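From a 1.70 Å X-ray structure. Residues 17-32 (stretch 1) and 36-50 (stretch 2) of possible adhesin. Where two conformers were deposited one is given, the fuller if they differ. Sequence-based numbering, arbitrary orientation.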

# COMPACT_ATOMS: atom_id res chain seq x y z
N ALA A 17 -12.73 -2.12 2.12
CA ALA A 17 -11.86 -1.23 2.86
C ALA A 17 -10.88 -1.97 3.81
O ALA A 17 -11.26 -2.93 4.48
CB ALA A 17 -12.66 -0.17 3.61
N LEU A 18 -9.66 -1.47 3.88
CA LEU A 18 -8.58 -2.08 4.69
C LEU A 18 -8.07 -1.02 5.66
O LEU A 18 -7.60 0.03 5.24
CB LEU A 18 -7.47 -2.61 3.79
CG LEU A 18 -6.16 -2.98 4.56
CD1 LEU A 18 -6.31 -4.14 5.55
CD2 LEU A 18 -5.03 -3.37 3.61
N ASN A 19 -8.10 -1.34 6.97
CA ASN A 19 -7.46 -0.56 7.98
C ASN A 19 -6.34 -1.36 8.61
O ASN A 19 -6.60 -2.38 9.26
CB ASN A 19 -8.46 -0.18 9.04
CG ASN A 19 -9.64 0.62 8.47
OD1 ASN A 19 -9.47 1.52 7.68
ND2 ASN A 19 -10.84 0.27 8.90
N THR A 20 -5.08 -1.00 8.36
CA THR A 20 -3.96 -1.70 8.97
C THR A 20 -3.79 -1.39 10.48
O THR A 20 -4.37 -0.47 11.06
CB THR A 20 -2.62 -1.48 8.26
OG1 THR A 20 -2.15 -0.18 8.53
CG2 THR A 20 -2.78 -1.58 6.80
N ASN A 21 -2.98 -2.24 11.11
CA ASN A 21 -2.61 -2.01 12.47
C ASN A 21 -1.35 -1.14 12.51
O ASN A 21 -0.71 -0.90 11.48
CB ASN A 21 -2.33 -3.34 13.18
CG ASN A 21 -1.26 -4.20 12.53
OD1 ASN A 21 -1.21 -4.35 11.32
ND2 ASN A 21 -0.47 -4.88 13.34
N LYS A 22 -1.04 -0.58 13.70
CA LYS A 22 0.25 0.12 13.88
C LYS A 22 1.46 -0.80 13.88
O LYS A 22 1.39 -2.01 14.20
CB LYS A 22 0.20 0.84 15.21
CG LYS A 22 -0.87 1.97 15.15
CD LYS A 22 -1.09 2.58 16.48
CE LYS A 22 -2.31 3.45 16.59
NZ LYS A 22 -2.26 4.73 15.89
N ASN A 23 2.58 -0.30 13.44
CA ASN A 23 3.86 -1.09 13.45
C ASN A 23 3.75 -2.37 12.62
O ASN A 23 4.11 -3.45 13.03
CB ASN A 23 4.24 -1.35 14.87
CG ASN A 23 4.69 -0.06 15.63
OD1 ASN A 23 5.07 0.98 15.04
ND2 ASN A 23 4.65 -0.14 16.91
N LEU A 24 3.16 -2.24 11.45
CA LEU A 24 3.02 -3.33 10.50
C LEU A 24 4.25 -3.33 9.63
O LEU A 24 4.54 -2.29 8.99
CB LEU A 24 1.75 -3.13 9.65
CG LEU A 24 1.55 -4.09 8.45
CD1 LEU A 24 1.40 -5.53 8.92
CD2 LEU A 24 0.35 -3.79 7.58
N THR A 25 4.94 -4.49 9.52
CA THR A 25 6.08 -4.67 8.66
C THR A 25 5.73 -5.72 7.62
O THR A 25 5.22 -6.82 7.98
CB THR A 25 7.34 -5.12 9.42
OG1 THR A 25 7.64 -4.24 10.50
CG2 THR A 25 8.53 -5.25 8.49
N VAL A 26 5.86 -5.38 6.35
CA VAL A 26 5.50 -6.34 5.27
C VAL A 26 6.67 -6.43 4.32
O VAL A 26 7.14 -5.40 3.79
CB VAL A 26 4.26 -5.94 4.46
CG1 VAL A 26 3.95 -7.01 3.39
CG2 VAL A 26 3.04 -5.73 5.32
N GLU A 27 7.10 -7.68 4.07
CA GLU A 27 8.20 -7.96 3.17
C GLU A 27 7.73 -8.85 2.09
O GLU A 27 7.30 -10.01 2.39
CB GLU A 27 9.34 -8.62 3.99
CG GLU A 27 10.49 -9.20 3.19
CD GLU A 27 11.43 -8.19 2.58
OE1 GLU A 27 11.34 -7.00 2.85
OE2 GLU A 27 12.30 -8.60 1.81
N ASN A 28 7.87 -8.39 0.84
CA ASN A 28 7.48 -9.08 -0.35
C ASN A 28 5.98 -9.22 -0.57
O ASN A 28 5.16 -8.84 0.26
CB ASN A 28 8.18 -10.45 -0.46
CG ASN A 28 9.69 -10.30 -0.67
OD1 ASN A 28 10.15 -9.35 -1.31
ND2 ASN A 28 10.46 -11.19 -0.10
N GLY A 29 5.62 -9.71 -1.75
CA GLY A 29 4.25 -9.69 -2.19
C GLY A 29 3.70 -8.32 -2.53
O GLY A 29 4.43 -7.36 -2.56
N SER A 30 2.40 -8.25 -2.62
CA SER A 30 1.67 -6.99 -2.88
C SER A 30 0.58 -6.78 -1.84
O SER A 30 0.21 -7.72 -1.09
CB SER A 30 1.09 -7.06 -4.26
OG SER A 30 2.15 -6.98 -5.21
N VAL A 31 0.04 -5.57 -1.77
CA VAL A 31 -1.04 -5.26 -0.84
C VAL A 31 -2.16 -4.62 -1.70
O VAL A 31 -1.90 -3.69 -2.51
CB VAL A 31 -0.61 -4.24 0.21
CG1 VAL A 31 -1.76 -3.73 1.06
CG2 VAL A 31 0.48 -4.80 1.11
N TYR A 32 -3.41 -5.07 -1.47
CA TYR A 32 -4.56 -4.59 -2.19
C TYR A 32 -5.77 -4.34 -1.33
O TYR A 32 -6.10 -5.18 -0.50
CB TYR A 32 -4.94 -5.63 -3.26
CG TYR A 32 -6.29 -5.41 -3.93
CD1 TYR A 32 -7.49 -5.89 -3.38
CD2 TYR A 32 -6.37 -4.74 -5.14
CE1 TYR A 32 -8.72 -5.67 -4.01
CE2 TYR A 32 -7.62 -4.49 -5.75
CZ TYR A 32 -8.76 -4.96 -5.18
OH TYR A 32 -10.02 -4.72 -5.81
N ASP A 36 -11.47 1.92 0.56
CA ASP A 36 -10.51 2.84 1.16
C ASP A 36 -9.41 2.10 1.96
O ASP A 36 -9.71 1.20 2.79
CB ASP A 36 -11.25 3.84 2.10
CG ASP A 36 -12.26 4.75 1.36
OD1 ASP A 36 -12.17 4.87 0.10
OD2 ASP A 36 -13.13 5.33 2.09
N LEU A 37 -8.17 2.50 1.72
CA LEU A 37 -6.97 1.90 2.39
C LEU A 37 -6.34 2.88 3.38
O LEU A 37 -5.77 3.91 2.95
CB LEU A 37 -5.99 1.48 1.31
CG LEU A 37 -5.08 0.29 1.58
CD1 LEU A 37 -4.34 -0.21 0.32
CD2 LEU A 37 -4.08 0.66 2.70
N THR A 38 -6.44 2.59 4.70
CA THR A 38 -5.96 3.41 5.76
C THR A 38 -4.81 2.69 6.42
O THR A 38 -4.96 1.60 7.01
CB THR A 38 -7.06 3.74 6.75
OG1 THR A 38 -8.12 4.43 6.02
CG2 THR A 38 -6.51 4.63 7.77
N ILE A 39 -3.66 3.30 6.22
CA ILE A 39 -2.39 2.77 6.75
C ILE A 39 -2.08 3.48 8.05
O ILE A 39 -1.77 4.71 8.10
CB ILE A 39 -1.25 2.97 5.74
CG1 ILE A 39 -1.56 2.24 4.42
CG2 ILE A 39 0.07 2.47 6.35
CD1 ILE A 39 -0.48 2.37 3.33
N ASP A 40 -2.11 2.69 9.12
CA ASP A 40 -1.82 3.28 10.44
C ASP A 40 -0.32 3.45 10.65
O ASP A 40 0.55 2.91 9.91
CB ASP A 40 -2.44 2.45 11.60
CG ASP A 40 -2.94 3.37 12.75
OD1 ASP A 40 -2.46 4.61 12.97
OD2 ASP A 40 -3.77 2.79 13.50
N GLY A 41 -0.01 4.28 11.66
CA GLY A 41 1.38 4.69 11.86
C GLY A 41 2.38 3.57 12.02
O GLY A 41 2.10 2.57 12.66
N GLY A 42 3.59 3.82 11.53
CA GLY A 42 4.64 2.88 11.66
C GLY A 42 4.70 1.75 10.65
O GLY A 42 5.34 0.73 10.90
N ALA A 43 4.10 1.96 9.51
CA ALA A 43 4.14 1.00 8.39
C ALA A 43 5.53 0.98 7.79
O ALA A 43 6.01 1.99 7.34
CB ALA A 43 3.11 1.34 7.34
N VAL A 44 6.10 -0.21 7.69
CA VAL A 44 7.35 -0.43 6.99
C VAL A 44 7.15 -1.54 5.96
O VAL A 44 6.97 -2.69 6.31
CB VAL A 44 8.51 -0.78 7.94
CG1 VAL A 44 9.76 -0.99 7.09
CG2 VAL A 44 8.79 0.31 8.91
N PHE A 45 7.08 -1.16 4.69
CA PHE A 45 6.79 -2.10 3.61
C PHE A 45 7.98 -2.16 2.65
O PHE A 45 8.59 -1.11 2.27
CB PHE A 45 5.57 -1.63 2.81
CG PHE A 45 4.25 -1.55 3.53
CD1 PHE A 45 4.01 -2.08 4.80
CD2 PHE A 45 3.18 -0.92 2.87
CE1 PHE A 45 2.77 -1.97 5.39
CE2 PHE A 45 1.95 -0.83 3.47
CZ PHE A 45 1.74 -1.37 4.71
N ASN A 46 8.23 -3.35 2.15
CA ASN A 46 9.08 -3.54 0.98
C ASN A 46 8.31 -4.52 0.09
O ASN A 46 8.46 -5.75 0.26
CB ASN A 46 10.41 -4.10 1.39
CG ASN A 46 11.33 -4.37 0.20
OD1 ASN A 46 11.38 -3.58 -0.77
ND2 ASN A 46 12.14 -5.43 0.30
N ILE A 47 7.45 -3.98 -0.80
CA ILE A 47 6.51 -4.75 -1.57
C ILE A 47 6.52 -4.41 -3.02
O ILE A 47 7.16 -3.45 -3.46
CB ILE A 47 5.06 -4.58 -1.00
CG1 ILE A 47 4.62 -3.11 -1.08
CG2 ILE A 47 5.01 -5.18 0.40
CD1 ILE A 47 3.27 -2.82 -0.48
N ASP A 48 5.84 -5.23 -3.82
CA ASP A 48 5.83 -4.99 -5.24
C ASP A 48 4.78 -4.00 -5.66
O ASP A 48 5.08 -3.12 -6.47
CB ASP A 48 5.52 -6.28 -6.00
CG ASP A 48 6.62 -7.35 -5.85
OD1 ASP A 48 7.81 -7.02 -5.94
OD2 ASP A 48 6.33 -8.56 -5.71
N ASN A 49 3.56 -4.11 -5.17
CA ASN A 49 2.54 -3.17 -5.58
C ASN A 49 1.70 -2.84 -4.34
O ASN A 49 1.53 -3.73 -3.48
CB ASN A 49 1.64 -3.80 -6.59
CG ASN A 49 2.35 -4.22 -7.86
OD1 ASN A 49 2.65 -3.39 -8.73
ND2 ASN A 49 2.65 -5.50 -7.96
N LEU A 50 1.10 -1.66 -4.34
CA LEU A 50 0.20 -1.20 -3.27
C LEU A 50 -1.03 -0.54 -3.92
O LEU A 50 -0.89 0.52 -4.59
CB LEU A 50 0.93 -0.21 -2.38
CG LEU A 50 0.23 0.52 -1.26
CD1 LEU A 50 -0.30 -0.51 -0.28
CD2 LEU A 50 1.14 1.52 -0.63
O HOH W 1 -9.91 2.38 5.33
O HOH W 2 -5.79 1.80 9.99
O HOH W 3 1.57 0.27 10.34
O HOH W 4 7.56 -10.12 -3.80
O HOH W 5 3.50 -9.24 -5.82

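The two stretches run side by side as successive rungs of a parallel β-sheet, burying 1253 Å² between them. The strand axes of 24-27 and 44-47 approach to 4.7 Å and diverge by only 14°, so each residue lies beside a counterpart, Val-26 beside Phe-45 and Glu-27 beside Asn-46.

Backbone hydrogen bonds hold this register. In a parallel pair one residue uses both its N and O while its counterpart turns its own polar atoms away. Val-26 shows the pattern: its N donates to Val-44 O (2.9 Å) and its O accepts from Asn-46 N (2.8 Å). Likewise Leu-18 N donates to Asp-36 O (2.9 Å) and Leu-18 O accepts from Thr-38 N (2.9 Å). The ladder continues through the turns, where Asn-23 N donates to Gly-41 O (3.0 Å) and Asp-48 N to Gly-29 O (2.8 Å), the latter almost linear at 175°. CA-H...O contacts lie alongside, such as Phe-45 CA to Val-26 O at 3.3 Å.

Side chains alternate between the two faces. On one, Leu-18, Val-26, Val-31, Leu-37, Phe-45 and Leu-50 form buried apolar layers. Leu-24 CD2 meets the edge of the Phe-45 ring at CE1 (3.7 Å), and Val-26 CG1 packs on Ile-47 CG2 (3.7 Å). Branched aliphatic residues suit this place because they fill space without leaving polar groups unsatisfied; Val-31 CG2 reaches Ile-47 CD1 at 3.8 Å.

The face bearing Asn-19, Thr-25, Glu-27, Thr-38, Val-44 and Asn-46 is partly exposed and can carry polar groups. There Asn-46 ND2 donates to Glu-27 OE1 (3.1 Å), linking neighbouring rungs through their side chains.

Polar side chains also bond at the turns. Thr-20 OG1 accepts from Asp-40 N (2.9 Å), while Asp-40 OD1 forms a salt bridge with Lys-22 NZ (2.9 Å) and accepts from Gly-41 N (2.8 Å). The small Ser-30 offers OG to Asn-49 ND2 (3.2 Å), and Asn-49 N makes a weak hydrogen bond to the same Ser-30 OG (3.2 Å). Gly-42 has a special reason to be glycine: a CB would fall 2.4 Å from Asn-23 OD1, and its backbone angles (82/22) would also jam it against the preceding carbonyl.

Water extends the polar network, though Asn-28 O is left without a partner. Water 2 donates to Thr-20 O (2.9 Å) and Thr-38 O (3.1 Å), and water 4 joins the rungs by accepting from Gly-29 N (2.9 Å) and donating to Asp-48 OD2 (2.8 Å).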